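Local coordinates for sugar ABC transporter substrate-binding protein, BlMnBP1 (Bifidobacterium animalis subsp. lactis ATCC 27673, PDB 6I5R) that binds beta-linked manno-oligosaccharides such as mannobiose, probably to hand them to an ABC transporter for uptake into the cell, at residues G119-M124 and K129-K134; S109-Y114 and Q139-A144; Y321-N326 and I339-M344; K216-V221 and D390-V395. All coordinates share one frame; numbering follows the deposited sequence.

Interaction 1: G119-M124 and K129-K134; sequences GETSEM and KLADEK. With ZN (zinc ion), chain H.
Thr-121 and Met-124, one turn apart on the short helix 121-124, offer their carbon atoms to Ala-131 and Asp-132 in the loop that follows, so the chain doubles back on itself within a few residues. The threonine is turned to present its methyl: CG2 is anti to the backbone N (chi1 -55° for OG1), and it lies 3.6 Å from Ala-131 O. Asp-132 meets the same CG2 with its CA at 3.9 Å and its CB at 4.0 Å, while its carboxylate leads away from the helix. Beside this pair, Met-124 CB meets Ala-131 CB at 3.9 Å. The methionine then bends at both chi2 and chi3; the rest of the side chain turns away, and the residue also touches Tyr-24, Pro-25 and Ile-143.

Thr-121 OG1, beside its own backbone N, hydrogen-bonds to the hydroxyl of Thr-140, which also bonds to Ala-131 O. On the far side of the helix, at its N-cap position, Glu-120 chelates a zinc ion through both OE1 (2.1 Å) and OE2 (2.3 Å), well away from the loop.

No hydrogen bond joins the helix directly to the loop. The two meet by van der Waals contact of carbon atoms with one another and with the Ala-131 carbonyl, and a polar tie is made indirectly, through a third party, Thr-140, that bonds to both sides.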
# COMPACT_ATOMS: atom_id res chain seq x y z
N GLY A 119 12.28 -1.71 18.89
CA GLY A 119 13.72 -1.61 19.06
C GLY A 119 14.28 -0.43 18.29
O GLY A 119 13.61 0.17 17.46
N GLU A 120 15.53 -0.09 18.61
CA GLU A 120 16.22 0.95 17.85
C GLU A 120 16.13 0.62 16.38
O GLU A 120 16.36 -0.53 15.98
CB GLU A 120 17.70 1.04 18.23
CG GLU A 120 18.10 2.03 19.32
CD GLU A 120 19.62 2.15 19.43
OE1 GLU A 120 20.30 2.45 18.45
OE2 GLU A 120 20.17 1.89 20.50
N THR A 121 15.88 1.62 15.54
CA THR A 121 15.79 1.36 14.11
C THR A 121 17.11 0.81 13.56
O THR A 121 17.12 -0.11 12.73
CB THR A 121 15.39 2.63 13.37
OG1 THR A 121 14.17 3.14 13.91
CG2 THR A 121 15.19 2.35 11.89
N SER A 122 18.23 1.31 14.06
CA SER A 122 19.50 0.81 13.56
C SER A 122 19.69 -0.67 13.87
O SER A 122 20.36 -1.37 13.10
CB SER A 122 20.65 1.61 14.14
OG SER A 122 20.69 1.50 15.54
N GLU A 123 19.15 -1.15 15.01
CA GLU A 123 19.18 -2.58 15.32
C GLU A 123 18.15 -3.34 14.50
O GLU A 123 18.40 -4.49 14.10
CB GLU A 123 18.95 -2.82 16.83
CG GLU A 123 20.21 -2.57 17.70
CD GLU A 123 21.41 -3.41 17.25
OE1 GLU A 123 21.34 -4.66 17.33
OE2 GLU A 123 22.40 -2.82 16.78
N MET A 124 16.97 -2.75 14.26
CA MET A 124 15.94 -3.44 13.51
C MET A 124 16.37 -3.67 12.06
O MET A 124 16.07 -4.71 11.47
CB MET A 124 14.63 -2.67 13.58
CG MET A 124 14.01 -2.61 14.98
SD MET A 124 13.55 -4.26 15.56
CE MET A 124 12.24 -4.69 14.38
N LYS A 129 13.60 -5.72 6.72
CA LYS A 129 13.54 -4.69 5.70
C LYS A 129 12.58 -3.56 6.12
O LYS A 129 11.67 -3.75 6.92
CB LYS A 129 13.08 -5.28 4.37
CG LYS A 129 13.94 -6.42 3.90
CD LYS A 129 13.42 -7.08 2.63
CE LYS A 129 14.08 -8.44 2.46
NZ LYS A 129 13.57 -9.24 1.32
N LEU A 130 12.83 -2.38 5.57
CA LEU A 130 11.93 -1.25 5.73
C LEU A 130 11.79 -0.84 7.19
O LEU A 130 10.72 -0.42 7.62
CB LEU A 130 10.57 -1.56 5.12
CG LEU A 130 10.67 -1.98 3.66
CD1 LEU A 130 9.34 -2.53 3.16
CD2 LEU A 130 11.09 -0.80 2.78
N ALA A 131 12.88 -0.96 7.94
CA ALA A 131 12.83 -0.70 9.37
C ALA A 131 12.55 0.76 9.69
O ALA A 131 12.04 1.04 10.76
CB ALA A 131 14.14 -1.13 10.05
N ASP A 132 12.87 1.67 8.78
CA ASP A 132 12.68 3.10 9.04
C ASP A 132 11.39 3.63 8.45
O ASP A 132 11.16 4.85 8.49
CB ASP A 132 13.89 3.88 8.48
CG ASP A 132 13.98 3.81 6.97
OD1 ASP A 132 13.09 3.21 6.34
OD2 ASP A 132 14.95 4.36 6.39
N GLU A 133 10.55 2.76 7.89
CA GLU A 133 9.30 3.21 7.29
C GLU A 133 8.32 3.66 8.37
O GLU A 133 7.71 4.73 8.27
CB GLU A 133 8.73 2.08 6.43
CG GLU A 133 7.47 2.42 5.67
CD GLU A 133 6.97 1.21 4.89
OE1 GLU A 133 6.45 0.29 5.53
OE2 GLU A 133 7.08 1.17 3.64
N LYS A 134 8.15 2.85 9.41
CA LYS A 134 7.30 3.22 10.55
C LYS A 134 8.19 3.40 11.77
O LYS A 134 8.20 2.57 12.68
CB LYS A 134 6.23 2.16 10.79
CG LYS A 134 5.45 1.79 9.55
CD LYS A 134 4.47 2.87 9.15
CE LYS A 134 3.52 2.40 8.07
NZ LYS A 134 2.62 3.47 7.64
ZN ZN H . 22.12 2.52 19.48
O HOH W 1 22.48 0.46 19.38
O HOH W 2 22.44 1.92 21.00

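Interaction 2: S109-Y114 and Q139-A144; sequences SEFSNY and QTYGIA. With ZN (zinc ion), chain J.
Phe-111 lays its CB over one face of the Tyr-141 ring, 3.9 Å from the ring centroid and 23° off the normal, a CH-pi contact. The two rings meet obliquely, their planes at 45° and their centroids 5.9 Å apart. The rotamers suit this placement. In both residues CG stands anti to the carbonyl carbon, and in the tyrosine a chi2 of 91° sets the ring plane square to the plane of CA, CB and CG, which turns a broad face to the loop.

Ser-112 adds to that same face, where its backbone N sits over the rim of the ring. Its CB also comes within 3.4 Å of Tyr-141 OH, so two consecutive loop residues follow the ring from its root to its hydroxyl. Pro-117 is a further neighbour of the tyrosine.

At the start of the same loop, Ser-109 turns OG onto a zinc ion at 2.3 Å, a site completed by Asp-107, Asp-390, Asn-394 and water. What results is an oblique aromatic pair with a CH-pi contact that fastens the loop between strands 100-102 and 119-120 onto strand 139-155, part of the mixed sheet of a bacterial solute-binding protein, with a metal site at the beginning of the 109-114 segment.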
# COMPACT_ATOMS: atom_id res chain seq x y z
N SER A 109 5.27 11.17 14.29
CA SER A 109 5.57 11.79 15.56
C SER A 109 4.59 11.36 16.66
O SER A 109 4.87 11.63 17.84
CB SER A 109 5.52 13.31 15.40
OG SER A 109 4.20 13.69 15.07
N GLU A 110 3.47 10.73 16.31
CA GLU A 110 2.52 10.26 17.31
C GLU A 110 2.64 8.76 17.56
O GLU A 110 1.90 8.23 18.40
CB GLU A 110 1.09 10.59 16.90
CG GLU A 110 0.69 12.03 17.14
CD GLU A 110 -0.74 12.29 16.76
OE1 GLU A 110 -1.03 13.41 16.30
OE2 GLU A 110 -1.58 11.37 16.93
N PHE A 111 3.55 8.06 16.89
CA PHE A 111 3.68 6.63 17.10
C PHE A 111 3.86 6.30 18.57
O PHE A 111 3.25 5.37 19.10
CB PHE A 111 4.87 6.07 16.31
CG PHE A 111 4.62 5.91 14.82
CD1 PHE A 111 3.33 5.80 14.30
CD2 PHE A 111 5.70 5.86 13.95
CE1 PHE A 111 3.13 5.65 12.92
CE2 PHE A 111 5.50 5.72 12.57
CZ PHE A 111 4.23 5.60 12.07
N SER A 112 4.77 7.01 19.24
CA SER A 112 5.06 6.67 20.62
C SER A 112 3.86 6.90 21.53
O SER A 112 3.88 6.40 22.66
CB SER A 112 6.25 7.48 21.13
OG SER A 112 5.93 8.85 21.17
N ASN A 113 2.85 7.64 21.10
CA ASN A 113 1.65 7.80 21.91
C ASN A 113 0.72 6.60 21.83
O ASN A 113 -0.25 6.54 22.59
CB ASN A 113 0.85 9.04 21.49
CG ASN A 113 1.59 10.30 21.81
OD1 ASN A 113 2.37 10.35 22.75
ND2 ASN A 113 1.34 11.35 21.04
N TYR A 114 1.02 5.65 20.98
CA TYR A 114 0.13 4.54 20.70
C TYR A 114 0.80 3.17 20.67
O TYR A 114 0.16 2.19 21.04
CB TYR A 114 -0.57 4.75 19.34
CG TYR A 114 -1.50 5.95 19.25
CD1 TYR A 114 -2.64 6.02 20.04
CD2 TYR A 114 -1.27 6.99 18.34
CE1 TYR A 114 -3.52 7.07 19.94
CE2 TYR A 114 -2.14 8.08 18.26
CZ TYR A 114 -3.27 8.10 19.06
OH TYR A 114 -4.15 9.17 18.99
N GLN A 139 13.38 5.01 16.81
CA GLN A 139 12.76 3.75 17.18
C GLN A 139 11.81 3.32 16.07
O GLN A 139 11.15 4.16 15.46
CB GLN A 139 12.00 3.86 18.49
CG GLN A 139 12.82 4.20 19.70
CD GLN A 139 13.64 3.02 20.23
OE1 GLN A 139 13.14 1.90 20.32
NE2 GLN A 139 14.90 3.27 20.61
N THR A 140 11.76 2.02 15.83
CA THR A 140 10.81 1.41 14.90
C THR A 140 9.55 0.94 15.63
O THR A 140 9.62 0.17 16.60
CB THR A 140 11.50 0.24 14.20
OG1 THR A 140 12.61 0.71 13.42
CG2 THR A 140 10.53 -0.48 13.30
N TYR A 141 8.39 1.41 15.15
CA TYR A 141 7.09 1.12 15.75
C TYR A 141 6.19 0.23 14.88
O TYR A 141 5.13 -0.20 15.35
CB TYR A 141 6.36 2.43 16.05
CG TYR A 141 7.05 3.27 17.07
CD1 TYR A 141 7.98 4.25 16.71
CD2 TYR A 141 6.76 3.11 18.42
CE1 TYR A 141 8.59 5.02 17.66
CE2 TYR A 141 7.37 3.85 19.36
CZ TYR A 141 8.27 4.82 18.99
OH TYR A 141 8.88 5.57 19.99
N GLY A 142 6.57 -0.03 13.64
CA GLY A 142 5.81 -0.93 12.80
C GLY A 142 6.73 -1.79 11.96
O GLY A 142 7.82 -1.37 11.56
N ILE A 143 6.28 -3.02 11.70
CA ILE A 143 6.94 -3.96 10.81
C ILE A 143 5.98 -4.27 9.67
O ILE A 143 4.82 -4.62 9.91
CB ILE A 143 7.34 -5.25 11.54
CG1 ILE A 143 8.22 -4.92 12.76
CG2 ILE A 143 8.04 -6.22 10.59
CD1 ILE A 143 8.83 -6.14 13.45
N ALA A 144 6.46 -4.18 8.43
CA ALA A 144 5.58 -4.37 7.29
C ALA A 144 5.11 -5.81 7.20
O ALA A 144 5.83 -6.75 7.54
CB ALA A 144 6.31 -3.98 6.00
ZN ZN J . 4.20 15.18 13.28
O HOH W 3 4.18 17.21 13.95

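Interaction 3: Y321-N326 and I339-M344; sequences YSYGIN and IFVKWM
Val-341 is the bump of this contact: its two methyls project from the helix toward the strand and press against Tyr-323 and, more loosely, Ile-325. These two residues alternate with Gly-324, so both point at the helix and leave a shallow notch between them. Val-341 CG2 occupies it, 3.7 Å from Tyr-323 CB but 4.5 Å from Ile-325 CD1, and thus leans on the tyrosine side. The other methyl, Val-341 CG1, follows the tyrosine outward to reach Tyr-323 CD2 at 3.9 Å.

The groove between Val-341 and Met-344, a turn apart on the helix, receives the tyrosine ring. The tyrosine slides past the valine in the opposite sense, while Met-344 crosses it at about a right angle. Bends at chi2 and chi3 (-56° and -58°) curl the methionine against the phenol oxygen, its CE 3.4 Å and its CB 3.6 Å from Tyr-323 OH.

Strand 322-325 and helix 339-344 run nearly antiparallel, their axes 166° apart in direction and 9.7 Å at closest approach. The strand lies between strands 100-102 and 139-155 in the sheet, and Tyr-321, next to Ser-322, touches a mannose unit of the bound sugar. Ile-143 and Ile-100 from those neighbours also pack on Val-341, while helix 59-69 flanks the helix through Phe-66, edge-to-face with Phe-340, and through Trp-59 against Met-344.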
# COMPACT_ATOMS: atom_id res chain seq x y z
N TYR A 321 0.94 -2.79 4.82
CA TYR A 321 0.39 -2.46 6.13
C TYR A 321 1.33 -3.03 7.18
O TYR A 321 1.80 -4.16 7.04
CB TYR A 321 -1.00 -3.06 6.32
CG TYR A 321 -2.16 -2.10 6.17
CD1 TYR A 321 -2.31 -1.02 7.02
CD2 TYR A 321 -3.13 -2.31 5.20
CE1 TYR A 321 -3.38 -0.17 6.93
CE2 TYR A 321 -4.20 -1.45 5.08
CZ TYR A 321 -4.33 -0.39 5.96
OH TYR A 321 -5.42 0.47 5.84
N SER A 322 1.62 -2.25 8.21
CA SER A 322 2.58 -2.67 9.21
C SER A 322 1.90 -3.06 10.51
O SER A 322 0.93 -2.42 10.93
CB SER A 322 3.59 -1.56 9.49
OG SER A 322 4.44 -1.38 8.37
N TYR A 323 2.44 -4.09 11.16
CA TYR A 323 1.96 -4.48 12.48
C TYR A 323 2.43 -3.50 13.55
O TYR A 323 3.63 -3.21 13.64
CB TYR A 323 2.49 -5.84 12.86
CG TYR A 323 2.29 -6.95 11.88
CD1 TYR A 323 1.08 -7.61 11.79
CD2 TYR A 323 3.32 -7.35 11.06
CE1 TYR A 323 0.90 -8.63 10.91
CE2 TYR A 323 3.17 -8.38 10.18
CZ TYR A 323 1.95 -9.01 10.10
OH TYR A 323 1.80 -10.04 9.24
N GLY A 324 1.50 -3.04 14.38
CA GLY A 324 1.83 -2.26 15.55
C GLY A 324 1.15 -2.83 16.77
O GLY A 324 0.06 -3.41 16.69
N ILE A 325 1.81 -2.67 17.92
CA ILE A 325 1.40 -3.25 19.19
C ILE A 325 0.97 -2.14 20.13
O ILE A 325 1.64 -1.11 20.26
CB ILE A 325 2.54 -4.08 19.83
CG1 ILE A 325 2.90 -5.26 18.92
CG2 ILE A 325 2.13 -4.61 21.19
CD1 ILE A 325 4.20 -5.91 19.24
N ASN A 326 -0.15 -2.37 20.82
CA ASN A 326 -0.78 -1.38 21.68
C ASN A 326 0.07 -1.13 22.94
O ASN A 326 0.26 -2.04 23.75
CB ASN A 326 -2.18 -1.89 22.06
CG ASN A 326 -3.03 -0.87 22.78
OD1 ASN A 326 -2.58 0.19 23.15
ND2 ASN A 326 -4.30 -1.23 23.00
N ILE A 339 5.99 -11.60 19.86
CA ILE A 339 6.27 -12.96 19.39
C ILE A 339 5.45 -13.28 18.15
O ILE A 339 5.98 -13.77 17.15
CB ILE A 339 6.02 -13.97 20.52
CG1 ILE A 339 7.00 -13.69 21.66
CG2 ILE A 339 6.13 -15.39 20.01
CD1 ILE A 339 6.78 -14.53 22.92
N PHE A 340 4.14 -13.01 18.18
CA PHE A 340 3.31 -13.30 17.01
C PHE A 340 3.75 -12.48 15.79
O PHE A 340 3.77 -13.00 14.67
CB PHE A 340 1.83 -13.06 17.33
CG PHE A 340 0.93 -13.33 16.17
CD1 PHE A 340 0.71 -14.64 15.74
CD2 PHE A 340 0.32 -12.30 15.48
CE1 PHE A 340 -0.07 -14.91 14.65
CE2 PHE A 340 -0.48 -12.57 14.37
CZ PHE A 340 -0.68 -13.87 13.97
N VAL A 341 4.07 -11.20 15.98
CA VAL A 341 4.54 -10.41 14.84
C VAL A 341 5.84 -11.00 14.29
O VAL A 341 6.02 -11.13 13.07
CB VAL A 341 4.73 -8.94 15.25
CG1 VAL A 341 5.49 -8.18 14.17
CG2 VAL A 341 3.40 -8.28 15.51
N LYS A 342 6.76 -11.36 15.16
CA LYS A 342 8.01 -11.91 14.65
C LYS A 342 7.76 -13.24 13.96
O LYS A 342 8.39 -13.55 12.94
CB LYS A 342 9.03 -12.08 15.78
CG LYS A 342 10.42 -12.49 15.28
CD LYS A 342 11.51 -12.17 16.32
CE LYS A 342 12.91 -12.33 15.76
NZ LYS A 342 13.95 -11.95 16.77
N TRP A 343 6.84 -14.05 14.50
CA TRP A 343 6.47 -15.30 13.84
C TRP A 343 5.87 -15.01 12.47
O TRP A 343 6.21 -15.66 11.47
CB TRP A 343 5.50 -16.13 14.71
CG TRP A 343 5.21 -17.46 14.06
CD1 TRP A 343 5.98 -18.59 14.12
CD2 TRP A 343 4.13 -17.77 13.17
NE1 TRP A 343 5.42 -19.58 13.35
CE2 TRP A 343 4.29 -19.11 12.76
CE3 TRP A 343 3.02 -17.05 12.70
CZ2 TRP A 343 3.41 -19.73 11.87
CZ3 TRP A 343 2.13 -17.69 11.84
CH2 TRP A 343 2.33 -19.00 11.43
N MET A 344 4.95 -14.05 12.41
CA MET A 344 4.40 -13.65 11.12
C MET A 344 5.51 -13.26 10.16
O MET A 344 5.51 -13.66 8.99
CB MET A 344 3.42 -12.50 11.30
CG MET A 344 2.04 -12.90 11.82
SD MET A 344 1.19 -14.15 10.82
CE MET A 344 1.10 -13.39 9.18

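Interaction 4: K216-V221 and D390-V395. With ZN (zinc ion), chain J.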
# COMPACT_ATOMS: atom_id res chain seq x y z
N LYS A 216 14.43 9.88 -2.83
CA LYS A 216 14.27 10.94 -1.86
C LYS A 216 13.02 11.79 -2.10
O LYS A 216 12.76 12.72 -1.34
CB LYS A 216 15.49 11.88 -1.88
CG LYS A 216 16.79 11.23 -1.44
CD LYS A 216 17.96 12.19 -1.35
CE LYS A 216 19.20 11.46 -0.84
NZ LYS A 216 20.35 12.41 -0.72
N PHE A 217 12.24 11.51 -3.16
CA PHE A 217 11.16 12.41 -3.50
C PHE A 217 10.10 12.46 -2.40
O PHE A 217 9.66 13.54 -2.00
CB PHE A 217 10.48 12.00 -4.80
CG PHE A 217 9.52 13.03 -5.30
CD1 PHE A 217 9.98 14.11 -6.03
CD2 PHE A 217 8.18 12.97 -4.97
CE1 PHE A 217 9.11 15.09 -6.45
CE2 PHE A 217 7.30 13.96 -5.40
CZ PHE A 217 7.78 15.01 -6.14
N MET A 218 9.68 11.29 -1.91
CA MET A 218 8.56 11.24 -0.98
C MET A 218 8.86 11.98 0.32
O MET A 218 8.05 12.79 0.77
CB MET A 218 8.21 9.78 -0.65
CG MET A 218 7.09 9.69 0.34
SD MET A 218 5.52 10.11 -0.45
CE MET A 218 5.10 8.53 -1.15
N ASN A 219 9.98 11.65 0.97
CA ASN A 219 10.23 12.17 2.31
C ASN A 219 11.07 13.44 2.33
O ASN A 219 11.10 14.13 3.34
CB ASN A 219 10.92 11.09 3.17
CG ASN A 219 9.98 9.93 3.46
OD1 ASN A 219 8.81 10.16 3.76
ND2 ASN A 219 10.48 8.69 3.39
N GLN A 220 11.74 13.78 1.23
CA GLN A 220 12.56 14.98 1.21
C GLN A 220 12.02 16.03 0.25
O GLN A 220 11.75 17.17 0.65
CB GLN A 220 14.02 14.65 0.86
CG GLN A 220 14.73 13.84 1.92
CD GLN A 220 16.21 13.63 1.65
OE1 GLN A 220 16.87 14.44 0.99
NE2 GLN A 220 16.75 12.56 2.18
N VAL A 221 11.84 15.69 -1.03
CA VAL A 221 11.50 16.70 -2.03
C VAL A 221 10.06 17.18 -1.86
O VAL A 221 9.78 18.39 -1.80
CB VAL A 221 11.72 16.15 -3.45
CG1 VAL A 221 11.29 17.20 -4.50
CG2 VAL A 221 13.17 15.73 -3.64
N ASP A 390 9.52 14.08 10.41
CA ASP A 390 8.12 14.41 10.63
C ASP A 390 7.59 15.41 9.61
O ASP A 390 6.40 15.76 9.64
CB ASP A 390 7.97 14.99 12.04
CG ASP A 390 6.52 15.05 12.49
OD1 ASP A 390 5.72 14.23 12.01
OD2 ASP A 390 6.17 15.92 13.31
N LEU A 391 8.44 15.87 8.69
CA LEU A 391 8.06 16.98 7.84
C LEU A 391 6.94 16.59 6.88
O LEU A 391 5.98 17.35 6.71
CB LEU A 391 9.29 17.47 7.06
CG LEU A 391 8.96 18.67 6.19
CD1 LEU A 391 8.64 19.88 7.07
CD2 LEU A 391 10.09 18.98 5.24
N LEU A 392 7.02 15.42 6.28
CA LEU A 392 5.96 15.01 5.35
C LEU A 392 4.63 14.87 6.09
O LEU A 392 3.59 15.32 5.60
CB LEU A 392 6.30 13.71 4.63
CG LEU A 392 5.18 13.19 3.71
CD1 LEU A 392 4.98 14.04 2.46
CD2 LEU A 392 5.48 11.73 3.38
N ALA A 393 4.64 14.23 7.25
CA ALA A 393 3.39 14.04 7.98
C ALA A 393 2.75 15.38 8.32
O ALA A 393 1.53 15.53 8.24
CB ALA A 393 3.64 13.22 9.25
N ASN A 394 3.57 16.37 8.67
CA ASN A 394 3.07 17.66 9.12
C ASN A 394 2.57 18.51 7.97
O ASN A 394 1.55 19.19 8.09
CB ASN A 394 4.17 18.38 9.89
CG ASN A 394 4.48 17.73 11.23
OD1 ASN A 394 3.85 16.73 11.64
ND2 ASN A 394 5.50 18.24 11.87
N VAL A 395 3.29 18.52 6.85
CA VAL A 395 2.77 19.22 5.68
C VAL A 395 1.50 18.55 5.20
O VAL A 395 0.56 19.22 4.75
CB VAL A 395 3.84 19.25 4.57
CG1 VAL A 395 3.26 19.80 3.27
CG2 VAL A 395 5.08 20.05 5.03
ZN ZN J . 4.20 15.18 13.28
O HOH W 4 9.68 13.85 5.84
O HOH W 3 4.18 17.21 13.95
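Leu-392 fits its forked end against the backbone and side chains of Met-218 and Asn-219. Extended from the helix with CG anti to its backbone N (chi1 176°), it brings CD1 to 3.7 Å from Met-218 O. The other branch, CD2, lies 4.0 Å from Met-218 CG and 3.7 Å from Asn-219 OD1, the leucine and asparagine side chains crossing at about a right angle. Nearby a water accepts from Leu-392 N at 3.1 Å and can donate to Asn-219 O at 2.9 Å, one of several acceptors near it.

Further out, Asn-219 ND2 is fixed by Ala-382 O, and a pi-type turn spans 217-221. On the other segment, Asp-390 grips a zinc ion with both OD1 (2.2 Å) and OD2 (2.1 Å), and Asn-394 adds OD1 one turn later. Asp-107 and Ser-109 complete the protein ligands. Within the pair, Asn-394 ND2 donates to Asp-390 OD2 from above the carboxylate plane, a bent bond of 133°.

No direct hydrogen bond crosses the contact: the leucine methyls lie against two oxygens and a methylene. Met-218 O is buried here without a partner in the model, so the leucine shields this carbonyl without satisfying it, and the polar link between the backbones is left to the water.

How the interactions relate
Interactions 1, 2 and 3 cluster on one mixed sheet, their centres 10 to 13 Å apart. Strand 139-155 is common ground: it pairs with 119-120 and with 314-325, and its Thr-140 and Ile-143 reach the segments of interactions 1 and 3. Along the chain, interaction 1 falls between the two halves of interaction 2; interaction 3 comes later, within the span from 216 to 395 that interaction 4 bridges. The centre of interaction 4 is about 26 Å from that of interaction 3 but about 17 Å from that of interaction 2, with which it shares a zinc ion. One sheet thus carries three contacts, the third adjoining the sugar pocket through Tyr-321, while the metal joins residues distant in sequence.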